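Long-range contacts in SusD/RagB family nutrient-binding outer membrane lipoprotein (Bacteroides vulgatus, PDB 4F7A), which probably binds glycans, perhaps mucin O-glycans, at the outer membrane, as expected of a SusD-like nutrient-binding lipoprotein: residues P386-N391 with D399-I404; N146-Q151 with K486-A491. All blocks are in the same frame, centred on the assembly; numbering follows the deposited sequence.

Contact 1. Residues P386-N391 with D399-I404; sequences PTDYIN and DMKALI
Y389 and D399 tie 386-391 to 399-404 by different means, a worked example of how two irregular segments of one chain can still be closely held. Y389 pairs with selenomethionine M400 through the backbone: Y389 N donates to M400 O at 2.8 Å, and M400 N returns a bond of 2.8 Å to Y389 O. Y389 CG stands anti to the backbone N (chi1 173°), 3.9 Å from the M400 CE methyl, and CD2 lies 3.8 Å from the same carbon in an oblique approach. At the far end, Y389 OH donates to N391 OD1 at 2.6 Å, an acceptor in the plane of the ring at its edge; Y315 and Y312 add further hydrogen bonds to this pair.

D399 grips by its carboxylate. Its OD1 takes the N-H of N391 at 2.9 Å in a nearly straight bond (174°), and also accepts from a water. Towards the other end, P386 CG rests 3.7 Å from I404 CG2, the two side chains crossing at about a right angle, while a water bridges P386 O and I404 O.

Between these points D388 OD1 is met on its anti side by A402 N at 2.8 Å; K401 NZ approaches its syn lone pair in a salt bridge, less certain because K401 has two conformers. An alanine in place of D388 would probably leave A402 N without this acceptor and K401 NZ without this carboxylate. The arrangement is a single antiparallel bridge, a hydrogen-bonded pair flanked by side-chain-to-backbone bonds, in the long loop joining helices 356-371 and 416-431 of this SusD-like fold.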
ATOM      1  N   PRO A 386     -10.221 -19.390   8.255  1.00 12.19           N
ATOM      2  CA  PRO A 386      -9.492 -18.627   9.275  1.00 13.19           C
ATOM      3  C   PRO A 386      -9.946 -18.935  10.715  1.00 13.73           C
ATOM      4  O   PRO A 386     -11.121 -19.204  10.960  1.00 13.53           O
ATOM      5  CB  PRO A 386      -9.798 -17.193   8.900  1.00 13.34           C
ATOM      6  CG  PRO A 386      -9.954 -17.276   7.392  1.00 12.25           C
ATOM      7  CD  PRO A 386     -10.707 -18.521   7.172  1.00 12.96           C
ATOM      8  N   THR A 387      -8.999 -18.888  11.643  1.00 12.50           N
ATOM      9  CA  THR A 387      -9.220 -19.276  13.010  1.00 11.38           C
ATOM     10  C   THR A 387      -9.617 -18.093  13.889  1.00 11.01           C
ATOM     11  O   THR A 387      -9.375 -16.931  13.560  1.00 11.84           O
ATOM     12  CB  THR A 387      -7.957 -19.980  13.575  1.00 10.75           C
ATOM     13  OG1 THR A 387      -6.808 -19.159  13.336  1.00 12.51           O
ATOM     14  CG2 THR A 387      -7.752 -21.356  12.904  1.00 14.43           C
ATOM     15  N   ASP A 388     -10.248 -18.415  15.012  1.00 12.50           N
ATOM     16  CA  ASP A 388     -10.704 -17.434  15.972  1.00 13.04           C
ATOM     17  C   ASP A 388      -9.518 -16.817  16.693  1.00 15.34           C
ATOM     18  O   ASP A 388      -8.429 -17.421  16.792  1.00 13.93           O
ATOM     19  CB  ASP A 388     -11.616 -18.106  17.001  1.00 17.46           C
ATOM     20  CG  ASP A 388     -12.882 -18.655  16.386  1.00 19.04           C
ATOM     21  OD1 ASP A 388     -13.348 -18.147  15.319  1.00 13.76           O
ATOM     22  OD2 ASP A 388     -13.439 -19.585  16.983  1.00 18.40           O
ATOM     23  N   TYR A 389      -9.715 -15.602  17.171  1.00 12.64           N
ATOM     24  CA  TYR A 389      -8.729 -14.946  18.029  1.00 13.14           C
ATOM     25  C   TYR A 389      -9.075 -15.293  19.478  1.00 13.41           C
ATOM     26  O   TYR A 389     -10.226 -15.119  19.914  1.00 15.22           O
ATOM     27  CB  TYR A 389      -8.686 -13.434  17.838  1.00 13.54           C
ATOM     28  CG  TYR A 389      -7.771 -12.837  18.861  1.00 15.75           C
ATOM     29  CD1 TYR A 389      -6.395 -12.981  18.744  1.00 12.64           C
ATOM     30  CD2 TYR A 389      -8.276 -12.262  20.014  1.00 13.73           C
ATOM     31  CE1 TYR A 389      -5.553 -12.514  19.716  1.00 10.08           C
ATOM     32  CE2 TYR A 389      -7.438 -11.801  21.014  1.00 18.87           C
ATOM     33  CZ  TYR A 389      -6.074 -11.919  20.852  1.00 15.91           C
ATOM     34  OH  TYR A 389      -5.228 -11.474  21.828  1.00 14.76           O
ATOM     35  N   ILE A 390      -8.078 -15.807  20.209  1.00 12.91           N
ATOM     36  CA  ILE A 390      -8.199 -16.120  21.623  1.00 13.86           C
ATOM     37  C   ILE A 390      -7.186 -15.257  22.367  1.00 15.40           C
ATOM     38  O   ILE A 390      -5.993 -15.248  22.021  1.00 13.73           O
ATOM     39  CB  ILE A 390      -7.895 -17.585  21.922  1.00 14.93           C
ATOM     40  CG1 ILE A 390      -8.748 -18.522  21.062  1.00 21.98           C
ATOM     41  CG2 ILE A 390      -8.105 -17.868  23.452  1.00 17.46           C
ATOM     42  CD1 ILE A 390     -10.219 -18.376  21.291  1.00 23.16           C
ATOM     43  N   ASN A 391      -7.641 -14.530  23.385  1.00 15.00           N
ATOM     44  CA  ASN A 391      -6.761 -13.616  24.090  1.00 14.94           C
ATOM     45  C   ASN A 391      -5.938 -14.349  25.190  1.00 17.20           C
ATOM     46  O   ASN A 391      -6.335 -14.413  26.357  1.00 18.86           O
ATOM     47  CB  ASN A 391      -7.559 -12.449  24.670  1.00 14.98           C
ATOM     48  CG  ASN A 391      -6.674 -11.291  25.051  1.00 14.58           C
ATOM     49  OD1 ASN A 391      -6.075 -10.677  24.195  1.00 15.51           O
ATOM     50  ND2 ASN A 391      -6.593 -10.990  26.332  1.00 13.54           N
ATOM     51  N   ASP A 399     -11.652 -12.359  23.396  1.00 13.83           N
ATOM     52  CA  ASP A 399     -11.677 -13.282  22.292  1.00 14.04           C
ATOM     53  C   ASP A 399     -12.519 -12.691  21.153  1.00 14.38           C
ATOM     54  O   ASP A 399     -13.411 -11.875  21.377  1.00 13.27           O
ATOM     55  CB  ASP A 399     -12.314 -14.623  22.720  1.00 12.67           C
ATOM     56  CG  ASP A 399     -11.548 -15.318  23.840  1.00 18.45           C
ATOM     57  OD1 ASP A 399     -10.385 -14.953  24.123  1.00 16.56           O
ATOM     58  OD2 ASP A 399     -12.124 -16.248  24.449  1.00 17.06           O
HETATM   59  N   MSE A 400     -12.234 -13.107  19.925  1.00 14.33           N
HETATM   60  CA  MSE A 400     -13.045 -12.655  18.783  1.00 14.43           C
HETATM   61  C   MSE A 400     -13.232 -13.814  17.799  1.00 13.98           C
HETATM   62  O   MSE A 400     -12.253 -14.450  17.336  1.00 13.86           O
HETATM   63  CB  MSE A 400     -12.384 -11.460  18.065  1.00 13.25           C
HETATM   64  CG  MSE A 400     -12.092 -10.263  18.941  1.00 15.97           C
HETATM   65 SE   MSE A 400     -11.270  -8.806  17.954  0.75  9.79          SE
HETATM   66  CE  MSE A 400      -9.559  -9.663  17.503  1.00 11.77           C
ATOM     67  N   LYS A 401     -14.489 -14.057  17.442  1.00 12.42           N
ATOM     68  CA  LYS A 401     -14.825 -15.043  16.444  0.50 10.72           C
ATOM     69  C   LYS A 401     -14.312 -14.592  15.069  1.00 11.96           C
ATOM     70  O   LYS A 401     -14.454 -13.410  14.690  1.00 12.72           O
ATOM     71  CB  LYS A 401     -16.351 -15.226  16.403  0.50 11.69           C
ATOM     72  CG  LYS A 401     -16.818 -16.385  15.572  0.50 13.14           C
ATOM     73  CD  LYS A 401     -16.622 -17.688  16.340  0.50 13.08           C
ATOM     74  CE  LYS A 401     -17.010 -18.915  15.529  0.50 13.11           C
ATOM     75  NZ  LYS A 401     -16.030 -19.197  14.435  0.50 12.51           N
ATOM     76  N   ALA A 402     -13.728 -15.518  14.309  1.00 11.00           N
ATOM     77  CA  ALA A 402     -13.200 -15.182  12.967  1.00 12.61           C
ATOM     78  C   ALA A 402     -14.299 -14.599  12.110  1.00 13.98           C
ATOM     79  O   ALA A 402     -15.391 -15.185  11.963  1.00 11.93           O
ATOM     80  CB  ALA A 402     -12.594 -16.403  12.261  1.00 11.64           C
ATOM     81  N   LEU A 403     -14.032 -13.433  11.556  1.00 13.26           N
ATOM     82  CA  LEU A 403     -14.989 -12.819  10.644  1.00 14.05           C
ATOM     83  C   LEU A 403     -14.909 -13.382   9.226  1.00 14.93           C
ATOM     84  O   LEU A 403     -15.887 -13.344   8.485  1.00 13.10           O
ATOM     85  CB  LEU A 403     -14.773 -11.323  10.584  1.00 12.75           C
ATOM     86  CG  LEU A 403     -14.903 -10.523  11.875  1.00 15.30           C
ATOM     87  CD1 LEU A 403     -14.799  -9.039  11.515  1.00 12.42           C
ATOM     88  CD2 LEU A 403     -16.225 -10.831  12.620  1.00 13.22           C
ATOM     89  N   ILE A 404     -13.735 -13.883   8.845  1.00 12.24           N
ATOM     90  CA  ILE A 404     -13.515 -14.415   7.492  1.00 12.70           C
ATOM     91  C   ILE A 404     -13.832 -15.906   7.496  1.00 14.04           C
ATOM     92  O   ILE A 404     -13.259 -16.653   8.286  1.00 14.22           O
ATOM     93  CB  ILE A 404     -12.070 -14.176   7.028  1.00 10.72           C
ATOM     94  CG1 ILE A 404     -11.693 -12.679   7.134  1.00 12.17           C
ATOM     95  CG2 ILE A 404     -11.917 -14.677   5.598  1.00 13.13           C
ATOM     96  CD1 ILE A 404     -10.152 -12.333   7.132  1.00 11.20           C
TER
HETATM   97  O   HOH W   1     -13.444 -18.976   9.669  1.00 13.17           O
HETATM   98  O   HOH W   2      -9.558 -15.379  26.800  1.00 26.18           O

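Contact 2. Residues N146-Q151 with K486-A491; sequences NSVDTQ and KNLCTA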
ATOM      1  N   ASN A 146      -6.926  28.353  -5.611  1.00 25.88           N
ATOM      2  CA  ASN A 146      -7.210  27.117  -4.864  1.00 23.50           C
ATOM      3  C   ASN A 146      -6.239  26.031  -5.337  1.00 21.85           C
ATOM      4  O   ASN A 146      -6.258  25.620  -6.498  1.00 20.08           O
ATOM      5  CB  ASN A 146      -8.683  26.696  -5.057  1.00 22.79           C
ATOM      6  CG  ASN A 146      -9.072  25.496  -4.202  1.00 22.81           C
ATOM      7  OD1 ASN A 146      -8.217  24.721  -3.754  1.00 20.34           O
ATOM      8  ND2 ASN A 146     -10.366  25.344  -3.958  1.00 17.18           N
ATOM      9  N   SER A 147      -5.365  25.600  -4.425  1.00 20.02           N
ATOM     10  CA  SER A 147      -4.291  24.652  -4.725  1.00 20.62           C
ATOM     11  C   SER A 147      -4.727  23.179  -4.710  1.00 19.76           C
ATOM     12  O   SER A 147      -3.942  22.276  -5.047  1.00 17.44           O
ATOM     13  CB  SER A 147      -3.201  24.841  -3.667  1.00 24.64           C
ATOM     14  OG  SER A 147      -3.780  24.759  -2.341  1.00 30.76           O
ATOM     15  N   VAL A 148      -5.968  22.929  -4.314  1.00 16.91           N
ATOM     16  CA  VAL A 148      -6.411  21.585  -3.960  1.00 16.83           C
ATOM     17  C   VAL A 148      -7.064  20.846  -5.130  1.00 17.89           C
ATOM     18  O   VAL A 148      -7.907  21.403  -5.849  1.00 14.99           O
ATOM     19  CB  VAL A 148      -7.408  21.653  -2.769  1.00 17.87           C
ATOM     20  CG1 VAL A 148      -8.068  20.280  -2.497  1.00 13.72           C
ATOM     21  CG2 VAL A 148      -6.679  22.139  -1.525  1.00 12.78           C
ATOM     22  N   ASP A 149      -6.672  19.590  -5.311  1.00 15.36           N
ATOM     23  CA  ASP A 149      -7.430  18.652  -6.151  1.00 15.10           C
ATOM     24  C   ASP A 149      -8.382  17.837  -5.279  1.00 14.01           C
ATOM     25  O   ASP A 149      -7.953  17.274  -4.280  1.00 13.25           O
ATOM     26  CB  ASP A 149      -6.524  17.599  -6.799  1.00 15.15           C
ATOM     27  CG  ASP A 149      -5.636  18.121  -7.865  1.00 20.62           C
ATOM     28  OD1 ASP A 149      -5.793  19.278  -8.311  1.00 17.23           O
ATOM     29  OD2 ASP A 149      -4.749  17.321  -8.283  1.00 16.50           O
ATOM     30  N   THR A 150      -9.637  17.682  -5.695  1.00 14.23           N
ATOM     31  CA  THR A 150     -10.477  16.597  -5.146  1.00 12.80           C
ATOM     32  C   THR A 150      -9.783  15.265  -5.472  1.00 12.49           C
ATOM     33  O   THR A 150      -8.919  15.208  -6.366  1.00 12.36           O
ATOM     34  CB  THR A 150     -11.896  16.581  -5.750  1.00 14.88           C
ATOM     35  OG1 THR A 150     -11.798  16.211  -7.120  1.00 13.86           O
ATOM     36  CG2 THR A 150     -12.592  17.982  -5.636  1.00 13.07           C
ATOM     37  N   GLN A 151     -10.109  14.200  -4.748  1.00 12.94           N
ATOM     38  CA  GLN A 151      -9.515  12.907  -5.064  1.00 14.46           C
ATOM     39  C   GLN A 151      -9.786  12.494  -6.510  1.00 15.22           C
ATOM     40  O   GLN A 151      -8.909  11.921  -7.158  1.00 14.00           O
ATOM     41  CB  GLN A 151      -9.999  11.820  -4.107  1.00 12.07           C
ATOM     42  CG  GLN A 151      -9.351  10.455  -4.343  1.00 11.70           C
ATOM     43  CD  GLN A 151      -9.666   9.477  -3.222  1.00 15.35           C
ATOM     44  OE1 GLN A 151     -10.775   8.929  -3.175  1.00 13.87           O
ATOM     45  NE2 GLN A 151      -8.678   9.218  -2.328  1.00 10.18           N
ATOM     46  N   LYS A 486      -9.166  24.853   4.664  1.00 18.34           N
ATOM     47  CA  LYS A 486     -10.575  25.026   4.336  1.00 19.29           C
ATOM     48  C   LYS A 486     -10.884  24.405   2.963  1.00 18.82           C
ATOM     49  O   LYS A 486     -11.894  23.708   2.804  1.00 16.09           O
ATOM     50  CB  LYS A 486     -10.973  26.496   4.338  1.00 22.96           C
ATOM     51  CG  LYS A 486     -12.439  26.708   3.855  1.00 26.23           C
ATOM     52  CD  LYS A 486     -12.804  28.161   3.698  1.00 30.66           C
ATOM     53  CE  LYS A 486     -12.008  28.859   2.592  1.00 29.79           C
ATOM     54  NZ  LYS A 486     -12.511  30.259   2.361  1.00 39.89           N
ATOM     55  N   ASN A 487     -10.014  24.663   1.980  1.00 16.21           N
ATOM     56  CA  ASN A 487     -10.195  24.088   0.638  1.00 17.22           C
ATOM     57  C   ASN A 487     -10.117  22.571   0.570  1.00 17.10           C
ATOM     58  O   ASN A 487     -10.839  21.949  -0.226  1.00 15.00           O
ATOM     59  CB  ASN A 487      -9.200  24.694  -0.358  1.00 15.35           C
ATOM     60  CG  ASN A 487      -9.462  26.159  -0.615  1.00 23.06           C
ATOM     61  OD1 ASN A 487     -10.584  26.639  -0.393  1.00 19.35           O
ATOM     62  ND2 ASN A 487      -8.424  26.896  -1.065  1.00 19.47           N
ATOM     63  N   LEU A 488      -9.235  21.988   1.388  1.00 15.04           N
ATOM     64  CA  LEU A 488      -9.121  20.547   1.499  1.00 15.50           C
ATOM     65  C   LEU A 488     -10.412  19.961   2.097  1.00 15.63           C
ATOM     66  O   LEU A 488     -10.937  18.972   1.593  1.00 15.23           O
ATOM     67  CB  LEU A 488      -7.921  20.165   2.364  1.00 14.70           C
ATOM     68  CG  LEU A 488      -6.539  20.328   1.726  1.00 17.67           C
ATOM     69  CD1 LEU A 488      -5.450  20.265   2.821  1.00 14.51           C
ATOM     70  CD2 LEU A 488      -6.300  19.246   0.641  1.00 13.29           C
ATOM     71  N   CYS A 489     -10.915  20.591   3.158  1.00 16.38           N
ATOM     72  CA  CYS A 489     -12.180  20.213   3.766  1.00 14.96           C
ATOM     73  C   CYS A 489     -13.374  20.286   2.811  1.00 15.75           C
ATOM     74  O   CYS A 489     -14.176  19.332   2.742  1.00 15.09           O
ATOM     75  CB  CYS A 489     -12.450  21.059   5.011  1.00 17.43           C
ATOM     76  SG  CYS A 489     -11.350  20.590   6.380  1.00 19.20           S
ATOM     77  N   THR A 490     -13.479  21.386   2.070  1.00 14.21           N
ATOM     78  CA  THR A 490     -14.484  21.508   1.007  1.00 18.70           C
ATOM     79  C   THR A 490     -14.394  20.381  -0.018  1.00 18.01           C
ATOM     80  O   THR A 490     -15.419  19.760  -0.358  1.00 15.56           O
ATOM     81  CB  THR A 490     -14.378  22.869   0.318  1.00 19.28           C
ATOM     82  OG1 THR A 490     -14.559  23.883   1.318  1.00 20.27           O
ATOM     83  CG2 THR A 490     -15.446  23.042  -0.822  1.00 20.22           C
ATOM     84  N   ALA A 491     -13.184  20.082  -0.474  1.00 16.90           N
ATOM     85  CA  ALA A 491     -12.963  19.006  -1.458  1.00 16.34           C
ATOM     86  C   ALA A 491     -13.294  17.632  -0.895  1.00 15.34           C
ATOM     87  O   ALA A 491     -13.640  16.738  -1.642  1.00 14.74           O
ATOM     88  CB  ALA A 491     -11.499  19.023  -2.003  1.00 16.22           C
TER
HETATM   89  O   HOH W   3     -11.656  23.050  -2.572  1.00 16.79           O
HETATM   90  O   HOH W   4      -5.572  26.479  -1.388  1.00 26.84           O
HETATM   91  O   HOH W   5     -12.430  14.372  -2.878  1.00 11.77           O
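N146 and N487 meet tip to tip, their amide planes stacked only 24° apart, and the pair exemplifies how two amides can pack without bonding directly. The N146 side chain leaves its backbone with CG anti to N (chi1 -175°). Its CB already comes within 4.0 Å of N487 ND2, and CG lies closer to that same nitrogen, at 3.5 Å. The two branches of the N146 amide then take different partners. OD1 turns back to its own chain, accepting the N-H of V148 at 2.9 Å; although N487 ND2 is also near it, the angle is too poor for a hydrogen bond, and N487 CB packs against it as well. ND2 lies over N487 CG and donates a hydrogen bond to a water 3.0 Å from ND2, which in turn donates to N487 O. A second water joins N487 ND2 to S147 OG.

The OD1 bond closes an Asx turn, shaping the loop between helices 111-132 and 151-174 just where helix 482-492, far along the chain, is laid against it. In this SusD-like, TPR-clan protein the contact thus joins an early interhelical loop to a helix near the C-terminus.

V148 supplies the apolar part of the interface. Its CG2 sits 3.6 Å from L488 CD2, the side chains crossing at about a right angle, and its CG1 is 3.7 Å from the A491 CB methyl. T150 CG2 reaches the same A491 CB at 3.9 Å. The other branch of T150 serves helix 151-174, for which T150 is the N-cap, and E153 accepts from the backbone N of T150. At this helix start a water accepts from Q151 N and donates to A491 O.

Contacts 1 and 2 occupy separate regions of a single chain: their centres are 40 Å apart, and their nearest atoms about 24 Å. Each lies well out from the middle of the molecule, with centres 25 Å and 23 Å from the chain centre. In sequence they are nested, since the short loop closed by 386-391 with 399-404 falls inside the span of more than 300 residues closed by 146-151 with 486-491. Contact 1 is local and joined by direct hydrogen bonds as well as apolar packing, whereas contact 2 brings distant parts of the chain together through stacked amides, methyl groups and bridging waters. Neither has an assigned role in glycan binding.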